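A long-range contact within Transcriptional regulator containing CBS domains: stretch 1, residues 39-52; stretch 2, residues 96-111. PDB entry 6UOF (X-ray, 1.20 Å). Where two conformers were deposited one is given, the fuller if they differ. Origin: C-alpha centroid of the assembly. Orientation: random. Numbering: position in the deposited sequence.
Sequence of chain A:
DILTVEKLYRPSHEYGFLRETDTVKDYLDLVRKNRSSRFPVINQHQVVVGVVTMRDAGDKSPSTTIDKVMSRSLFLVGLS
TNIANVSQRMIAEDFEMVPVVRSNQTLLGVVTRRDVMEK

Stretch 1, residues 39-52: FPVINQHQVVVGVV
Stretch 2, residues 96-111: EMVPVVRSNQTLLGVV

How is each stretch folded before they meet? Each is a hairpin: strands 39-42 and 48-52 join through a type I turn, Asn43 to Gln46, and strands 97-101 and 107-111 through another, Arg102 to Gln105. Gln46 and Gln105 both have positive phi, near 70°. Strand 39-42 runs at 38° to 97-101 and at 164° to 107-111.

Where do the backbones join? A single bridge pairs Val47 with Thr106, CA to CA 4.1 Å. Leu107 N donates to Gln46 O at 3.0 Å, and Val48 N to Gln105 O at 3.1 Å. Thr106 (chi1 p) ties its own turn, with Thr106 OG1 donating to Asn104 OD1 at 2.7 Å.

Which bumps fill which hollows? Compact Pro40, directed toward the other stretch, sits among Leu107 (t, p), with Pro40 CG to Leu107 CD2 at 3.7 Å, Val110 (m), with Pro40 CD to Val110 CG1 at 3.8 Å, and Pro99, with Pro40 CB to Pro99 CG at 4.3 Å. Branched Val48 (t) sets its CG2 3.6 Å from Val101 CG1 and 3.8 Å from Leu107 CD1.

What closes the far end? Selenomethionine Met97 (t, m, m) reaches Val51 (m), Met97 CE lying 3.8 Å from Val51 CG1; its flexible, apolar chain suits this buried site. Altogether 548 Å² is buried.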

# COMPACT_ATOMS: atom_id res chain seq x y z
N PHE A 39 3.71 -0.24 -2.86
CA PHE A 39 2.61 -1.24 -2.86
C PHE A 39 2.50 -1.97 -1.53
O PHE A 39 3.52 -2.26 -0.88
CB PHE A 39 2.83 -2.31 -3.92
CG PHE A 39 2.91 -1.76 -5.32
CD1 PHE A 39 1.77 -1.35 -5.98
CD2 PHE A 39 4.12 -1.63 -5.98
CE1 PHE A 39 1.84 -0.82 -7.26
CE2 PHE A 39 4.19 -1.12 -7.26
CZ PHE A 39 3.05 -0.71 -7.90
N PRO A 40 1.27 -2.34 -1.11
CA PRO A 40 1.11 -3.22 0.04
C PRO A 40 1.56 -4.63 -0.35
O PRO A 40 1.45 -5.04 -1.49
CB PRO A 40 -0.40 -3.20 0.31
CG PRO A 40 -1.02 -2.93 -1.07
CD PRO A 40 -0.03 -2.01 -1.75
N VAL A 41 2.02 -5.36 0.66
CA VAL A 41 2.47 -6.77 0.49
C VAL A 41 1.62 -7.68 1.37
O VAL A 41 1.46 -7.37 2.56
CB VAL A 41 3.95 -6.92 0.85
CG1 VAL A 41 4.40 -8.33 0.52
CG2 VAL A 41 4.82 -5.89 0.14
N ILE A 42 1.12 -8.76 0.78
CA ILE A 42 0.29 -9.72 1.55
C ILE A 42 0.96 -11.09 1.65
O ILE A 42 1.71 -11.48 0.77
CB ILE A 42 -1.11 -9.87 0.93
CG1 ILE A 42 -1.06 -10.39 -0.51
CG2 ILE A 42 -1.89 -8.58 1.07
CD1 ILE A 42 -2.41 -10.78 -1.10
N ASN A 43 0.61 -11.80 2.71
CA ASN A 43 1.06 -13.21 2.83
C ASN A 43 -0.02 -14.12 2.23
O ASN A 43 -1.03 -13.63 1.66
CB ASN A 43 1.43 -13.56 4.27
CG ASN A 43 0.25 -13.55 5.22
OD1 ASN A 43 -0.90 -13.48 4.79
ND2 ASN A 43 0.53 -13.65 6.51
N GLN A 44 0.18 -15.43 2.36
CA GLN A 44 -0.74 -16.42 1.74
C GLN A 44 -2.09 -16.47 2.48
O GLN A 44 -3.00 -17.18 1.98
CB GLN A 44 -0.10 -17.81 1.70
CG GLN A 44 0.14 -18.43 3.07
CD GLN A 44 0.83 -19.77 2.98
OE1 GLN A 44 0.47 -20.65 2.19
NE2 GLN A 44 1.82 -19.96 3.83
N HIS A 45 -2.24 -15.74 3.58
CA HIS A 45 -3.51 -15.59 4.34
C HIS A 45 -4.17 -14.25 3.96
O HIS A 45 -5.19 -13.90 4.56
CB HIS A 45 -3.24 -15.66 5.84
CG HIS A 45 -2.51 -16.89 6.23
ND1 HIS A 45 -3.13 -18.11 6.32
CD2 HIS A 45 -1.20 -17.09 6.51
CE1 HIS A 45 -2.24 -19.02 6.66
NE2 HIS A 45 -1.05 -18.42 6.78
N GLN A 46 -3.59 -13.54 3.00
CA GLN A 46 -4.08 -12.24 2.47
C GLN A 46 -3.87 -11.10 3.48
O GLN A 46 -4.42 -10.01 3.28
CB GLN A 46 -5.57 -12.29 2.07
CG GLN A 46 -6.00 -13.59 1.41
CD GLN A 46 -5.11 -14.03 0.27
OE1 GLN A 46 -4.79 -13.25 -0.62
NE2 GLN A 46 -4.77 -15.31 0.26
N VAL A 47 -3.11 -11.36 4.54
CA VAL A 47 -2.85 -10.35 5.60
C VAL A 47 -1.73 -9.42 5.14
O VAL A 47 -0.74 -9.88 4.55
CB VAL A 47 -2.53 -11.03 6.95
CG1 VAL A 47 -2.02 -10.05 8.00
CG2 VAL A 47 -3.73 -11.78 7.48
N VAL A 48 -1.90 -8.13 5.39
CA VAL A 48 -0.82 -7.16 5.05
C VAL A 48 0.35 -7.40 6.00
O VAL A 48 0.16 -7.32 7.22
CB VAL A 48 -1.35 -5.72 5.14
CG1 VAL A 48 -0.23 -4.70 4.94
CG2 VAL A 48 -2.45 -5.50 4.12
N VAL A 49 1.53 -7.66 5.44
CA VAL A 49 2.74 -7.96 6.27
C VAL A 49 3.81 -6.88 6.08
O VAL A 49 4.83 -6.95 6.77
CB VAL A 49 3.28 -9.36 5.92
CG1 VAL A 49 2.35 -10.45 6.43
CG2 VAL A 49 3.56 -9.53 4.44
N GLY A 50 3.59 -5.94 5.17
CA GLY A 50 4.57 -4.88 4.93
C GLY A 50 4.18 -4.05 3.72
O GLY A 50 3.09 -4.27 3.14
N VAL A 51 5.04 -3.11 3.38
CA VAL A 51 4.88 -2.29 2.16
C VAL A 51 6.22 -2.28 1.44
O VAL A 51 7.28 -2.41 2.10
CB VAL A 51 4.40 -0.86 2.51
CG1 VAL A 51 2.98 -0.83 3.06
CG2 VAL A 51 5.36 -0.15 3.46
N VAL A 52 6.20 -2.18 0.13
CA VAL A 52 7.46 -2.16 -0.64
C VAL A 52 7.49 -0.87 -1.46
O VAL A 52 6.50 -0.53 -2.14
CB VAL A 52 7.66 -3.44 -1.48
CG1 VAL A 52 6.53 -3.70 -2.47
CG2 VAL A 52 9.00 -3.44 -2.20
N GLU A 96 2.66 8.60 0.97
CA GLU A 96 2.12 8.70 -0.41
C GLU A 96 0.96 7.73 -0.58
O GLU A 96 0.10 7.93 -1.43
CB GLU A 96 3.21 8.34 -1.43
CG GLU A 96 4.32 9.37 -1.56
CD GLU A 96 3.99 10.58 -2.42
OE1 GLU A 96 4.94 11.22 -2.90
OE2 GLU A 96 2.80 10.85 -2.65
N MSE A 97 0.90 6.70 0.28
CA MSE A 97 -0.07 5.57 0.09
C MSE A 97 -0.29 4.95 1.46
O MSE A 97 0.64 4.91 2.25
CB MSE A 97 0.55 4.55 -0.87
CG MSE A 97 -0.23 3.28 -1.16
SE MSE A 97 0.05 1.88 0.17
CE MSE A 97 1.89 1.26 0.09
N VAL A 98 -1.52 4.55 1.76
CA VAL A 98 -1.84 3.85 3.00
C VAL A 98 -2.69 2.63 2.66
O VAL A 98 -3.70 2.75 1.94
CB VAL A 98 -2.57 4.74 4.02
CG1 VAL A 98 -2.79 4.01 5.34
CG2 VAL A 98 -1.83 6.05 4.25
N PRO A 99 -2.32 1.42 3.13
CA PRO A 99 -3.16 0.26 2.88
C PRO A 99 -4.49 0.31 3.63
O PRO A 99 -4.57 0.80 4.75
CB PRO A 99 -2.32 -0.91 3.40
CG PRO A 99 -0.91 -0.38 3.46
CD PRO A 99 -1.08 1.07 3.86
N VAL A 100 -5.53 -0.22 2.97
CA VAL A 100 -6.89 -0.32 3.54
C VAL A 100 -7.12 -1.80 3.85
O VAL A 100 -6.95 -2.61 2.94
CB VAL A 100 -7.95 0.22 2.57
CG1 VAL A 100 -9.35 0.14 3.16
CG2 VAL A 100 -7.63 1.65 2.14
N VAL A 101 -7.54 -2.10 5.08
CA VAL A 101 -7.69 -3.51 5.51
C VAL A 101 -9.04 -3.74 6.20
O VAL A 101 -9.64 -2.80 6.73
CB VAL A 101 -6.55 -3.93 6.46
CG1 VAL A 101 -5.20 -3.87 5.77
CG2 VAL A 101 -6.55 -3.15 7.76
N ARG A 102 -9.44 -5.00 6.18
CA ARG A 102 -10.58 -5.45 7.00
C ARG A 102 -10.13 -5.54 8.47
O ARG A 102 -8.92 -5.42 8.74
CB ARG A 102 -11.03 -6.84 6.54
CG ARG A 102 -11.47 -6.92 5.08
CD ARG A 102 -12.07 -8.29 4.81
NE ARG A 102 -12.51 -8.45 3.44
CZ ARG A 102 -11.74 -8.81 2.41
NH1 ARG A 102 -10.45 -9.04 2.58
NH2 ARG A 102 -12.28 -8.92 1.20
N SER A 103 -11.07 -5.76 9.38
CA SER A 103 -10.78 -5.91 10.83
C SER A 103 -9.73 -7.02 11.05
O SER A 103 -8.90 -6.87 11.98
CB SER A 103 -12.06 -6.17 11.59
OG SER A 103 -11.83 -6.42 12.98
N ASN A 104 -9.73 -8.06 10.21
CA ASN A 104 -8.76 -9.18 10.36
C ASN A 104 -7.42 -8.88 9.66
O ASN A 104 -6.61 -9.80 9.51
CB ASN A 104 -9.33 -10.50 9.85
CG ASN A 104 -9.52 -10.54 8.35
OD1 ASN A 104 -9.30 -9.56 7.66
ND2 ASN A 104 -9.92 -11.71 7.85
N GLN A 105 -7.20 -7.63 9.26
CA GLN A 105 -5.93 -7.14 8.66
C GLN A 105 -5.69 -7.67 7.25
O GLN A 105 -4.58 -7.47 6.72
CB GLN A 105 -4.75 -7.40 9.61
CG GLN A 105 -5.02 -6.95 11.04
CD GLN A 105 -5.33 -5.48 11.12
OE1 GLN A 105 -4.46 -4.64 10.89
NE2 GLN A 105 -6.56 -5.14 11.48
N THR A 106 -6.70 -8.24 6.59
CA THR A 106 -6.53 -8.65 5.17
C THR A 106 -6.74 -7.43 4.25
O THR A 106 -7.50 -6.48 4.60
CB THR A 106 -7.47 -9.81 4.79
OG1 THR A 106 -8.82 -9.41 5.00
CG2 THR A 106 -7.15 -11.07 5.56
N LEU A 107 -6.04 -7.45 3.12
CA LEU A 107 -6.01 -6.28 2.20
C LEU A 107 -7.30 -6.08 1.40
O LEU A 107 -7.77 -7.03 0.76
CB LEU A 107 -4.84 -6.46 1.23
CG LEU A 107 -4.58 -5.29 0.28
CD1 LEU A 107 -4.15 -4.04 1.05
CD2 LEU A 107 -3.54 -5.65 -0.75
N LEU A 108 -7.77 -4.83 1.38
CA LEU A 108 -8.87 -4.38 0.51
C LEU A 108 -8.30 -3.54 -0.63
O LEU A 108 -8.83 -3.60 -1.76
CB LEU A 108 -9.87 -3.56 1.33
CG LEU A 108 -10.70 -4.35 2.33
CD1 LEU A 108 -11.47 -3.40 3.23
CD2 LEU A 108 -11.62 -5.32 1.61
N GLY A 109 -7.30 -2.70 -0.35
CA GLY A 109 -6.77 -1.81 -1.40
C GLY A 109 -5.94 -0.74 -0.76
O GLY A 109 -5.33 -0.99 0.29
N VAL A 110 -5.92 0.44 -1.37
CA VAL A 110 -5.09 1.55 -0.83
C VAL A 110 -5.81 2.88 -0.96
O VAL A 110 -6.74 3.01 -1.79
CB VAL A 110 -3.75 1.67 -1.59
CG1 VAL A 110 -2.98 0.37 -1.65
CG2 VAL A 110 -3.93 2.27 -2.97
N VAL A 111 -5.39 3.86 -0.17
CA VAL A 111 -5.77 5.28 -0.39
C VAL A 111 -4.48 6.01 -0.78
O VAL A 111 -3.42 5.75 -0.18
CB VAL A 111 -6.46 5.96 0.80
CG1 VAL A 111 -7.77 5.29 1.12
CG2 VAL A 111 -5.59 6.04 2.03